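Local coordinates for ABC-type branched-chain amino acid transport systems periplasmic component-like protein (Thermomonospora curvata, PDB 4N03), which probably captures fatty acids, such as the palmitic acid bound here, and delivers them to a membrane ABC transporter as its substrate-binding component, at residues Gly253-Tyr258 with Ile277-Ala282; Gln57-Glu62 with Ser299-Lys304; Glu198-Pro203 with Ala216-Glu221; Ser345-Asp350 with Asn358-Asp363. All blocks are in the same frame, centred on the assembly; numbering follows the deposited sequence. Where two conformers were deposited one is given.

Contact 1 (Gly253-Tyr258 with Ile277-Ala282); sequences GSNSAY and IATAGA. With PLM (palmitic acid), chain B.
Gly253 and Ile277 pair as neighbours in parallel strands, and Ala278 N donates to Gly253 O at 2.9 Å with an N-H...O angle of 164°. Past this bond the ladder of direct hydrogen bonds stops. Asn255 N and Ala278 O fail to bond directly; a water takes the place between them, giving a hydrogen to Ala278 O and accepting weakly from Asn255 N. A type I turn from Ser254 to Ala257 then bends the first chain away, its Ser254 OG tied to Ser229. Glycine suits position 253, since a side chain there would probably crowd Ile277 CD1, at least in the conformer described. Ile277 reaches against the turn: CG2 lies 3.7 Å from Asn255 CA, and CD1 is 3.5 Å from Ser254 O. Such strand ends line the ligand cleft in type I periplasmic binding proteins, and palmitic acid lies here. Asn255 CG sits between the backbone N and carbonyl carbon (chi1 66°), where it meets PLM CC at 3.8 Å. Its ND2 donates to a water that also accepts from Ala280 N. An alanine at Asn255 would probably leave that water without its ND2 donor and open a gap beside the distal half of the acyl chain. Thr279 OG1 lies 3.5 Å from Asn255 CB and accepts from Gly281 N in an ST turn, while Ser256 CB touches PLM C4 at 3.6 Å.

Contact 2 (Gln57-Glu62 with Ser299-Lys304); sequences QQLYYE and SKKYPK
Leu59 and Tyr302 meet where the end of helix 289-301 comes up against the side of helix 47-66, a surface packing within the alpha/beta fold of a type I periplasmic binding protein. Tyr302 is the first residue to leave helical torsions, and CG beside its backbone N (chi1 -56°) starts the ring off toward the other helix. Leu59 presents CB to the edge of that ring, near its plane, at 4.5 Å from Tyr302 CE2. Leucine serves well here: its branched end also places CD1 4.2 Å from Lys301 CB, the two side chains sliding past each other in opposite directions. Lys301 in turn lays CG over the centre of the Tyr302 ring, 3.4 Å above its plane, so the lysine's aliphatic part shields one aromatic face. Beyond a bend at chi2 (68°), the conformer of Lys301 described here runs on toward Glu62, and the two side chains approach tip to tip. The salt bridge between Lys301 NZ and Glu62 OE1 is long, at 3.4 Å, and its hydrogen bond weak; Lys301 is exposed and deposited in two conformers. Tyr298, a turn earlier, brings its own ring against Tyr302. At its far end the Tyr302 hydroxyl meets the base of a side chain, OH lying 3.9 Å from Gln58 CB.

Contact 3 (Glu198-Pro203 with Ala216-Glu221); sequences EVFELP and AALAKE
Phe200 and Leu202 pack on Ala217, Leu218 and Glu221 in a strand-to-helix contact near the surface, where helix 212-220 lies against an edge strand of the mixed seven-stranded sheet. Strand and helix run nearly antiparallel, their local axes 165° apart and 10.0 Å from each other. No hydrogen bond crosses between them; carbon surfaces do the work. Glu221 CG stands over the middle of the Phe200 ring, 3.5 Å from the centroid and 3° off the normal, a CH-pi contact. A bend at chi2 (-78°) brings CD back over the ring, and the carboxylate lies stacked on it, nearly parallel, while Glu221 OE1 finds its charge partner in Lys170. A glutamate thus offers aliphatic carbon to the aromatic and an acid to the lysine. The small Ala217 lets the helix come close: its CB is 4.1 Å from Phe200 CZ and just as far from Leu202 CD2. The other branch of Leu202, CD1, meets Leu218 CG at 3.8 Å. Strand 170-176 lies between strand 198-204 and strand 225-229, the next strand in the chain, so helix 212-220 belongs to a beta-alpha-beta crossover; the side chains of Val199 and Glu201 touch helix 179-195 instead.

Contact 4 (Ser345-Asp350 with Asn358-Asp363); sequences SEANAD and NFTYFD
Ala347 O rests against the side-chain amide of Asn358, 3.1 Å from CG, yet makes no hydrogen bond to ND2, the angle being poor. Neither segment is helix or strand: both belong to the long loop between helix 336-343 and strand 370-375 of this type I periplasmic binding fold, and an Asx turn at Asn358 gives it order. Asn358 OD1 accepts from Thr360 N at 2.9 Å, the donor lying in the carbonyl plane, and from Thr360 OG1 at 2.7 Å, tilted 22° from that plane. Two bonds on one oxygen fix the rotation of the amide, and threonine suits its place by supplying both donors. An alanine at Asn358 would probably leave Thr360 N and OG1 without this shared acceptor and set the turn free to shift. Across the contact, Phe359 N donates to Glu346 O at 2.9 Å. The Phe359 ring is buried against Ile320 and meets His343; on the near side its CE2 touches Ala349 CB at 3.5 Å, where a methyl fits closely. Glu346 lays CG 3.8 Å from Phe359 CD2, with carboxylate and ring planes 70° apart. The bend at chi2 (59°) carries CD of Glu346 back toward its own segment, where OE1 accepts from Asn348 N through the lone pair anti to the other oxygen. OE2 makes a long, weak ion pair with Lys327. The methyl Thr360 CG2 lies 3.7 Å from Ala347 CB.

Contact 2 closes the longest loop, joining residues 57-62 to 299-304, and contacts 3 and 1 follow one another inside it; contact 4 comes last. Contacts 1 and 3 share the mixed seven-stranded sheet, contact 1 at strand ends 251-253 and 275-279, contact 3 at one of its two outermost strands, centres about 21 Å apart. Helix 289-301, following strand 275-279, leads to contact 2, about 23 Å between centres. Contact 4, centred about 22 Å from contact 1, lies in the loop before strand 370-375 of that sheet, the Phe359 side chain about 9 Å from the palmitic acid. None touches another; contact 1 reaches the ligand, while contacts 2 and 3 are surface packing, centres about 42 Å apart.

Contact 1 (Gly253-Tyr258 with Ile277-Ala282)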
# COMPACT_ATOMS: atom_id res chain seq x y z
N GLY A 253 -12.14 2.42 6.51
CA GLY A 253 -10.99 1.58 6.56
C GLY A 253 -9.75 2.17 5.95
O GLY A 253 -9.83 3.01 5.07
N SER A 254 -8.61 1.68 6.41
CA SER A 254 -7.36 1.93 5.77
C SER A 254 -7.33 1.16 4.41
O SER A 254 -8.19 0.36 4.10
CB SER A 254 -6.20 1.52 6.66
OG SER A 254 -6.14 2.27 7.86
N ASN A 255 -6.28 1.43 3.65
CA ASN A 255 -6.33 1.09 2.22
C ASN A 255 -6.38 -0.37 1.88
O ASN A 255 -6.77 -0.73 0.77
CB ASN A 255 -5.22 1.80 1.43
CG ASN A 255 -3.82 1.35 1.78
OD1 ASN A 255 -3.60 0.19 2.07
ND2 ASN A 255 -2.86 2.28 1.70
N SER A 256 -6.04 -1.25 2.82
CA SER A 256 -5.98 -2.69 2.57
C SER A 256 -7.08 -3.45 3.26
O SER A 256 -7.10 -4.70 3.21
CB SER A 256 -4.63 -3.26 2.97
OG SER A 256 -4.47 -3.19 4.38
N ALA A 257 -8.05 -2.77 3.85
CA ALA A 257 -9.12 -3.40 4.62
C ALA A 257 -10.29 -3.82 3.70
O ALA A 257 -11.45 -3.57 4.02
CB ALA A 257 -9.59 -2.48 5.75
N TYR A 258 -9.99 -4.45 2.57
CA TYR A 258 -10.96 -4.82 1.53
C TYR A 258 -10.25 -5.57 0.44
O TYR A 258 -9.14 -5.26 0.08
CB TYR A 258 -11.62 -3.56 0.96
CG TYR A 258 -12.51 -3.87 -0.19
CD1 TYR A 258 -13.69 -4.55 0.03
CD2 TYR A 258 -12.21 -3.48 -1.47
CE1 TYR A 258 -14.51 -4.91 -1.06
CE2 TYR A 258 -13.05 -3.81 -2.54
CZ TYR A 258 -14.20 -4.50 -2.31
OH TYR A 258 -15.06 -4.84 -3.35
N ILE A 277 -13.23 3.42 2.20
CA ILE A 277 -11.81 3.17 2.30
C ILE A 277 -11.05 4.42 1.92
O ILE A 277 -11.29 5.04 0.89
CB ILE A 277 -11.37 2.02 1.37
CG1 ILE A 277 -12.02 0.68 1.75
CG2 ILE A 277 -9.85 1.87 1.33
CD1 ILE A 277 -11.52 0.10 3.08
N ALA A 278 -10.14 4.84 2.81
CA ALA A 278 -9.23 5.96 2.56
C ALA A 278 -7.95 5.39 1.97
O ALA A 278 -7.33 4.52 2.53
CB ALA A 278 -8.93 6.67 3.84
N THR A 279 -7.60 5.86 0.76
CA THR A 279 -6.45 5.33 0.07
C THR A 279 -5.88 6.36 -0.89
O THR A 279 -6.64 7.09 -1.53
CB THR A 279 -6.85 4.07 -0.75
OG1 THR A 279 -5.71 3.63 -1.47
CG2 THR A 279 -8.02 4.31 -1.69
N ALA A 280 -4.56 6.41 -1.01
CA ALA A 280 -3.91 7.26 -1.99
C ALA A 280 -3.99 6.69 -3.41
O ALA A 280 -3.65 7.38 -4.35
CB ALA A 280 -2.44 7.44 -1.65
N GLY A 281 -4.37 5.41 -3.55
CA GLY A 281 -4.40 4.75 -4.85
C GLY A 281 -5.76 4.78 -5.52
O GLY A 281 -6.78 4.60 -4.88
N ALA A 282 -5.73 5.01 -6.82
CA ALA A 282 -6.96 4.98 -7.58
C ALA A 282 -7.41 3.52 -7.77
O ALA A 282 -6.57 2.63 -7.92
CB ALA A 282 -6.74 5.60 -8.94
C1 PLM B . 0.70 -3.11 6.42
O1 PLM B . 1.12 -1.94 6.21
O2 PLM B . 1.29 -3.97 7.11
C2 PLM B . -0.53 -3.57 5.67
C3 PLM B . -0.05 -4.01 4.21
C4 PLM B . -1.19 -4.29 3.27
C5 PLM B . -0.74 -4.76 1.93
C6 PLM B . -1.80 -4.99 0.83
C7 PLM B . -1.97 -3.72 0.00
C8 PLM B . -3.11 -3.74 -0.98
C9 PLM B . -3.10 -2.63 -2.02
CA PLM B . -3.86 -1.34 -1.61
CB PLM B . -3.48 -0.21 -2.64
CC PLM B . -2.98 1.08 -1.91
CD PLM B . -2.12 1.99 -2.76
CE PLM B . -1.57 3.24 -2.10
CF PLM B . -0.28 3.70 -2.79
CG PLM B . -0.50 4.59 -4.01
O HOH W 1 -3.03 5.01 0.91
O HOH W 2 -5.24 4.14 4.34

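Contact 2 (Gln57-Glu62 with Ser299-Lys304)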
# COMPACT_ATOMS: atom_id res chain seq x y z
N GLN A 57 3.36 -6.74 -11.10
CA GLN A 57 4.79 -6.48 -11.30
C GLN A 57 5.32 -7.40 -12.42
O GLN A 57 6.04 -6.92 -13.28
CB GLN A 57 5.59 -6.72 -10.01
CG GLN A 57 5.32 -5.68 -8.92
CD GLN A 57 6.56 -5.10 -8.33
OE1 GLN A 57 7.67 -5.60 -8.47
NE2 GLN A 57 6.38 -4.00 -7.58
N GLN A 58 5.00 -8.68 -12.36
CA GLN A 58 5.48 -9.61 -13.39
C GLN A 58 4.94 -9.18 -14.80
O GLN A 58 5.68 -9.28 -15.81
CB GLN A 58 5.21 -11.11 -13.03
CG GLN A 58 5.79 -11.72 -11.71
CD GLN A 58 7.31 -12.05 -11.62
OE1 GLN A 58 8.02 -12.16 -12.61
NE2 GLN A 58 7.81 -12.24 -10.39
N LEU A 59 3.72 -8.70 -14.88
CA LEU A 59 3.19 -8.20 -16.13
C LEU A 59 4.02 -7.06 -16.67
O LEU A 59 4.42 -7.06 -17.86
CB LEU A 59 1.75 -7.73 -15.92
CG LEU A 59 1.08 -7.12 -17.16
CD1 LEU A 59 0.91 -8.05 -18.33
CD2 LEU A 59 -0.25 -6.51 -16.77
N TYR A 60 4.33 -6.09 -15.81
CA TYR A 60 5.15 -4.96 -16.22
C TYR A 60 6.54 -5.45 -16.72
O TYR A 60 7.02 -5.03 -17.77
CB TYR A 60 5.31 -3.97 -15.03
CG TYR A 60 5.73 -2.58 -15.47
CD1 TYR A 60 7.05 -2.30 -15.84
CD2 TYR A 60 4.82 -1.55 -15.54
CE1 TYR A 60 7.40 -1.02 -16.29
CE2 TYR A 60 5.14 -0.31 -16.00
CZ TYR A 60 6.45 -0.03 -16.35
OH TYR A 60 6.76 1.21 -16.81
N TYR A 61 7.19 -6.31 -15.94
CA TYR A 61 8.54 -6.74 -16.30
C TYR A 61 8.50 -7.55 -17.60
O TYR A 61 9.41 -7.43 -18.40
CB TYR A 61 9.20 -7.56 -15.19
CG TYR A 61 9.31 -6.82 -13.87
CD1 TYR A 61 9.61 -5.46 -13.82
CD2 TYR A 61 9.05 -7.45 -12.68
CE1 TYR A 61 9.66 -4.77 -12.63
CE2 TYR A 61 9.12 -6.75 -11.46
CZ TYR A 61 9.40 -5.41 -11.45
OH TYR A 61 9.43 -4.66 -10.30
N GLU A 62 7.48 -8.38 -17.80
CA GLU A 62 7.33 -9.09 -19.09
C GLU A 62 7.22 -8.08 -20.24
O GLU A 62 7.82 -8.31 -21.33
CB GLU A 62 6.12 -10.02 -19.04
CG GLU A 62 5.70 -10.61 -20.39
CD GLU A 62 4.36 -11.34 -20.30
OE1 GLU A 62 4.37 -12.54 -19.94
OE2 GLU A 62 3.29 -10.71 -20.59
N SER A 299 -6.13 -8.35 -17.31
CA SER A 299 -7.21 -9.32 -17.59
C SER A 299 -6.83 -10.34 -18.68
O SER A 299 -7.17 -11.52 -18.60
CB SER A 299 -8.47 -8.57 -18.04
OG SER A 299 -9.01 -7.81 -17.00
N LYS A 300 -6.11 -9.85 -19.69
CA LYS A 300 -5.64 -10.74 -20.77
C LYS A 300 -4.65 -11.77 -20.26
O LYS A 300 -4.75 -12.96 -20.57
CB LYS A 300 -5.00 -9.93 -21.90
CG LYS A 300 -4.63 -10.76 -23.13
CD LYS A 300 -4.25 -9.87 -24.31
CE LYS A 300 -3.79 -10.69 -25.52
NZ LYS A 300 -2.93 -9.87 -26.42
N LYS A 301 -3.72 -11.35 -19.42
CA LYS A 301 -2.67 -12.25 -18.94
C LYS A 301 -3.19 -13.19 -17.87
O LYS A 301 -2.78 -14.36 -17.80
CB LYS A 301 -1.48 -11.45 -18.40
CG LYS A 301 -0.36 -12.28 -17.82
CD LYS A 301 0.40 -13.11 -18.85
CE LYS A 301 1.47 -13.96 -18.19
NZ LYS A 301 2.09 -14.91 -19.15
N TYR A 302 -4.08 -12.67 -17.01
CA TYR A 302 -4.54 -13.39 -15.83
C TYR A 302 -6.07 -13.38 -15.77
O TYR A 302 -6.68 -12.82 -14.89
CB TYR A 302 -3.99 -12.76 -14.57
CG TYR A 302 -2.51 -12.66 -14.52
CD1 TYR A 302 -1.70 -13.75 -14.22
CD2 TYR A 302 -1.90 -11.41 -14.61
CE1 TYR A 302 -0.32 -13.64 -14.11
CE2 TYR A 302 -0.53 -11.28 -14.50
CZ TYR A 302 0.27 -12.39 -14.23
OH TYR A 302 1.65 -12.21 -14.10
N PRO A 303 -6.73 -14.10 -16.69
CA PRO A 303 -8.18 -14.02 -16.81
C PRO A 303 -8.98 -14.51 -15.57
O PRO A 303 -10.12 -14.08 -15.40
CB PRO A 303 -8.48 -14.92 -18.00
CG PRO A 303 -7.22 -15.69 -18.28
CD PRO A 303 -6.09 -14.89 -17.73
N LYS A 304 -8.38 -15.36 -14.73
CA LYS A 304 -9.08 -15.97 -13.59
C LYS A 304 -8.82 -15.24 -12.27
O LYS A 304 -9.30 -15.67 -11.20
CB LYS A 304 -8.66 -17.43 -13.45
CG LYS A 304 -8.72 -18.22 -14.76
CD LYS A 304 -8.44 -19.69 -14.54
CE LYS A 304 -8.32 -20.46 -15.85
NZ LYS A 304 -7.83 -21.85 -15.60

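Contact 3 (Glu198-Pro203 with Ala216-Glu221)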
# COMPACT_ATOMS: atom_id res chain seq x y z
N GLU A 198 -13.81 12.27 20.47
CA GLU A 198 -13.23 11.28 21.36
C GLU A 198 -12.83 10.04 20.55
O GLU A 198 -13.37 9.80 19.44
CB GLU A 198 -14.28 10.86 22.42
CG GLU A 198 -14.79 11.97 23.35
CD GLU A 198 -15.74 11.41 24.41
OE1 GLU A 198 -15.55 10.25 24.83
OE2 GLU A 198 -16.65 12.15 24.85
N VAL A 199 -11.88 9.26 21.03
CA VAL A 199 -11.44 8.03 20.36
C VAL A 199 -11.47 6.86 21.34
O VAL A 199 -10.95 6.98 22.45
CB VAL A 199 -10.01 8.14 19.77
CG1 VAL A 199 -9.62 6.90 18.98
CG2 VAL A 199 -9.93 9.34 18.86
N PHE A 200 -12.05 5.76 20.93
CA PHE A 200 -12.04 4.51 21.63
C PHE A 200 -11.17 3.56 20.80
O PHE A 200 -11.42 3.34 19.59
CB PHE A 200 -13.47 3.95 21.76
CG PHE A 200 -13.55 2.56 22.30
CD1 PHE A 200 -12.99 2.23 23.48
CD2 PHE A 200 -14.19 1.58 21.57
CE1 PHE A 200 -13.04 0.94 23.97
CE2 PHE A 200 -14.30 0.30 22.06
CZ PHE A 200 -13.71 -0.01 23.27
N GLU A 201 -10.14 3.02 21.41
CA GLU A 201 -9.10 2.26 20.71
C GLU A 201 -9.21 0.75 20.97
O GLU A 201 -9.36 0.34 22.12
CB GLU A 201 -7.73 2.72 21.25
CG GLU A 201 -7.50 4.20 21.13
CD GLU A 201 -6.11 4.68 21.56
OE1 GLU A 201 -5.20 3.84 21.67
OE2 GLU A 201 -6.04 5.91 21.76
N LEU A 202 -9.14 -0.07 19.92
CA LEU A 202 -9.30 -1.52 20.03
C LEU A 202 -8.17 -2.18 19.31
O LEU A 202 -8.29 -2.44 18.08
CB LEU A 202 -10.66 -1.94 19.47
CG LEU A 202 -11.89 -1.67 20.31
CD1 LEU A 202 -13.16 -2.08 19.64
CD2 LEU A 202 -11.86 -2.51 21.59
N PRO A 203 -7.07 -2.54 19.93
CA PRO A 203 -6.00 -3.24 19.26
C PRO A 203 -6.36 -4.69 18.94
O PRO A 203 -7.00 -5.36 19.74
CB PRO A 203 -4.86 -3.22 20.27
CG PRO A 203 -5.54 -3.09 21.57
CD PRO A 203 -6.74 -2.23 21.34
N ALA A 216 -19.08 -5.85 19.75
CA ALA A 216 -19.77 -5.70 21.03
C ALA A 216 -19.19 -4.50 21.80
O ALA A 216 -19.92 -3.72 22.42
CB ALA A 216 -19.65 -6.97 21.88
N ALA A 217 -17.86 -4.38 21.80
CA ALA A 217 -17.23 -3.29 22.52
C ALA A 217 -17.57 -1.93 21.89
O ALA A 217 -17.84 -0.96 22.59
CB ALA A 217 -15.73 -3.50 22.57
N LEU A 218 -17.54 -1.85 20.55
CA LEU A 218 -17.93 -0.64 19.85
C LEU A 218 -19.35 -0.20 20.19
O LEU A 218 -19.63 0.99 20.37
CB LEU A 218 -17.77 -0.83 18.33
CG LEU A 218 -16.34 -0.97 17.85
CD1 LEU A 218 -16.33 -1.59 16.49
CD2 LEU A 218 -15.64 0.37 17.81
N ALA A 219 -20.27 -1.15 20.25
CA ALA A 219 -21.64 -0.87 20.58
C ALA A 219 -21.75 -0.40 22.04
O ALA A 219 -22.46 0.56 22.33
CB ALA A 219 -22.48 -2.10 20.34
N LYS A 220 -21.05 -1.07 22.94
CA LYS A 220 -21.09 -0.66 24.35
C LYS A 220 -20.62 0.76 24.56
O LYS A 220 -21.15 1.52 25.39
CB LYS A 220 -20.26 -1.62 25.18
CG LYS A 220 -20.24 -1.33 26.66
CD LYS A 220 -19.61 -2.46 27.46
CE LYS A 220 -19.89 -2.29 28.95
NZ LYS A 220 -19.40 -3.48 29.70
N GLU A 221 -19.60 1.14 23.80
CA GLU A 221 -19.07 2.49 23.83
C GLU A 221 -19.90 3.52 23.09
O GLU A 221 -19.58 4.74 23.16
CB GLU A 221 -17.66 2.48 23.31
CG GLU A 221 -16.66 1.98 24.30
CD GLU A 221 -16.29 3.01 25.37
OE1 GLU A 221 -16.23 4.24 25.15
OE2 GLU A 221 -15.98 2.56 26.44

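Contact 4 (Ser345-Asp350 with Asn358-Asp363)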
# COMPACT_ATOMS: atom_id res chain seq x y z
N SER A 345 16.35 11.29 -8.02
CA SER A 345 16.39 12.44 -8.91
C SER A 345 15.04 12.87 -9.41
O SER A 345 14.91 13.96 -9.96
CB SER A 345 17.38 12.21 -10.05
OG SER A 345 16.85 11.31 -11.02
N GLU A 346 14.00 12.08 -9.15
CA GLU A 346 12.65 12.35 -9.72
C GLU A 346 11.79 13.12 -8.79
O GLU A 346 11.33 12.58 -7.74
CB GLU A 346 12.00 10.99 -10.05
CG GLU A 346 10.60 11.08 -10.59
CD GLU A 346 10.52 11.90 -11.84
OE1 GLU A 346 10.23 13.10 -11.79
OE2 GLU A 346 10.75 11.35 -12.95
N ALA A 347 11.59 14.39 -9.04
CA ALA A 347 10.73 15.28 -8.25
C ALA A 347 9.27 15.31 -8.65
O ALA A 347 8.43 15.85 -7.94
CB ALA A 347 11.28 16.70 -8.28
N ASN A 348 8.94 14.73 -9.77
CA ASN A 348 7.61 14.91 -10.39
C ASN A 348 7.16 13.65 -11.09
O ASN A 348 6.89 13.63 -12.32
CB ASN A 348 7.73 16.07 -11.40
CG ASN A 348 6.40 16.60 -11.89
OD1 ASN A 348 5.45 16.67 -11.13
ND2 ASN A 348 6.35 17.03 -13.16
N ALA A 349 6.97 12.59 -10.35
CA ALA A 349 6.52 11.33 -10.94
C ALA A 349 5.01 11.36 -11.14
O ALA A 349 4.23 11.80 -10.32
CB ALA A 349 6.88 10.17 -10.06
N ASP A 350 4.59 10.83 -12.30
CA ASP A 350 3.15 10.61 -12.53
C ASP A 350 3.03 9.55 -13.59
O ASP A 350 3.23 9.83 -14.79
CB ASP A 350 2.46 11.87 -13.01
CG ASP A 350 0.96 11.71 -13.14
OD1 ASP A 350 0.47 10.55 -13.06
OD2 ASP A 350 0.24 12.72 -13.34
N ASN A 358 6.39 12.87 -5.43
CA ASN A 358 7.75 13.40 -5.48
C ASN A 358 8.67 12.43 -4.75
O ASN A 358 8.41 12.12 -3.60
CB ASN A 358 7.75 14.78 -4.81
CG ASN A 358 9.08 15.54 -4.91
OD1 ASN A 358 10.19 14.97 -4.96
ND2 ASN A 358 8.99 16.86 -4.78
N PHE A 359 9.75 11.97 -5.40
CA PHE A 359 10.70 11.04 -4.88
C PHE A 359 12.00 11.65 -4.31
O PHE A 359 12.91 10.94 -3.95
CB PHE A 359 11.04 10.00 -5.96
CG PHE A 359 9.86 9.17 -6.43
CD1 PHE A 359 8.88 8.78 -5.52
CD2 PHE A 359 9.77 8.74 -7.73
CE1 PHE A 359 7.85 7.97 -5.89
CE2 PHE A 359 8.67 7.91 -8.13
CZ PHE A 359 7.73 7.59 -7.18
N THR A 360 12.15 12.97 -4.43
CA THR A 360 13.45 13.55 -4.02
C THR A 360 13.67 13.61 -2.47
O THR A 360 14.77 13.81 -2.02
CB THR A 360 13.69 14.93 -4.56
OG1 THR A 360 12.66 15.76 -4.08
CG2 THR A 360 13.64 14.94 -6.04
N TYR A 361 12.56 13.53 -1.78
CA TYR A 361 12.65 13.50 -0.33
C TYR A 361 12.06 12.30 0.29
O TYR A 361 11.41 11.47 -0.40
CB TYR A 361 11.94 14.69 0.19
CG TYR A 361 10.50 14.74 -0.17
CD1 TYR A 361 9.62 13.83 0.36
CD2 TYR A 361 10.01 15.66 -1.08
CE1 TYR A 361 8.27 13.87 0.08
CE2 TYR A 361 8.65 15.72 -1.35
CZ TYR A 361 7.79 14.82 -0.77
OH TYR A 361 6.49 14.91 -1.07
N PHE A 362 12.37 12.10 1.55
CA PHE A 362 11.92 10.92 2.26
C PHE A 362 11.73 11.25 3.77
O PHE A 362 11.60 10.33 4.56
CB PHE A 362 12.84 9.70 2.02
CG PHE A 362 14.30 10.00 2.02
CD1 PHE A 362 14.92 10.44 0.89
CD2 PHE A 362 15.07 9.90 3.20
CE1 PHE A 362 16.27 10.76 0.90
CE2 PHE A 362 16.43 10.16 3.18
CZ PHE A 362 17.01 10.63 2.06
N ASP A 363 11.60 12.54 4.07
CA ASP A 363 11.34 13.00 5.42
C ASP A 363 9.91 13.42 5.60
O ASP A 363 9.59 14.11 6.60
CB ASP A 363 12.27 14.17 5.79
CG ASP A 363 12.06 15.38 4.94
OD1 ASP A 363 11.96 15.25 3.69
OD2 ASP A 363 11.98 16.48 5.49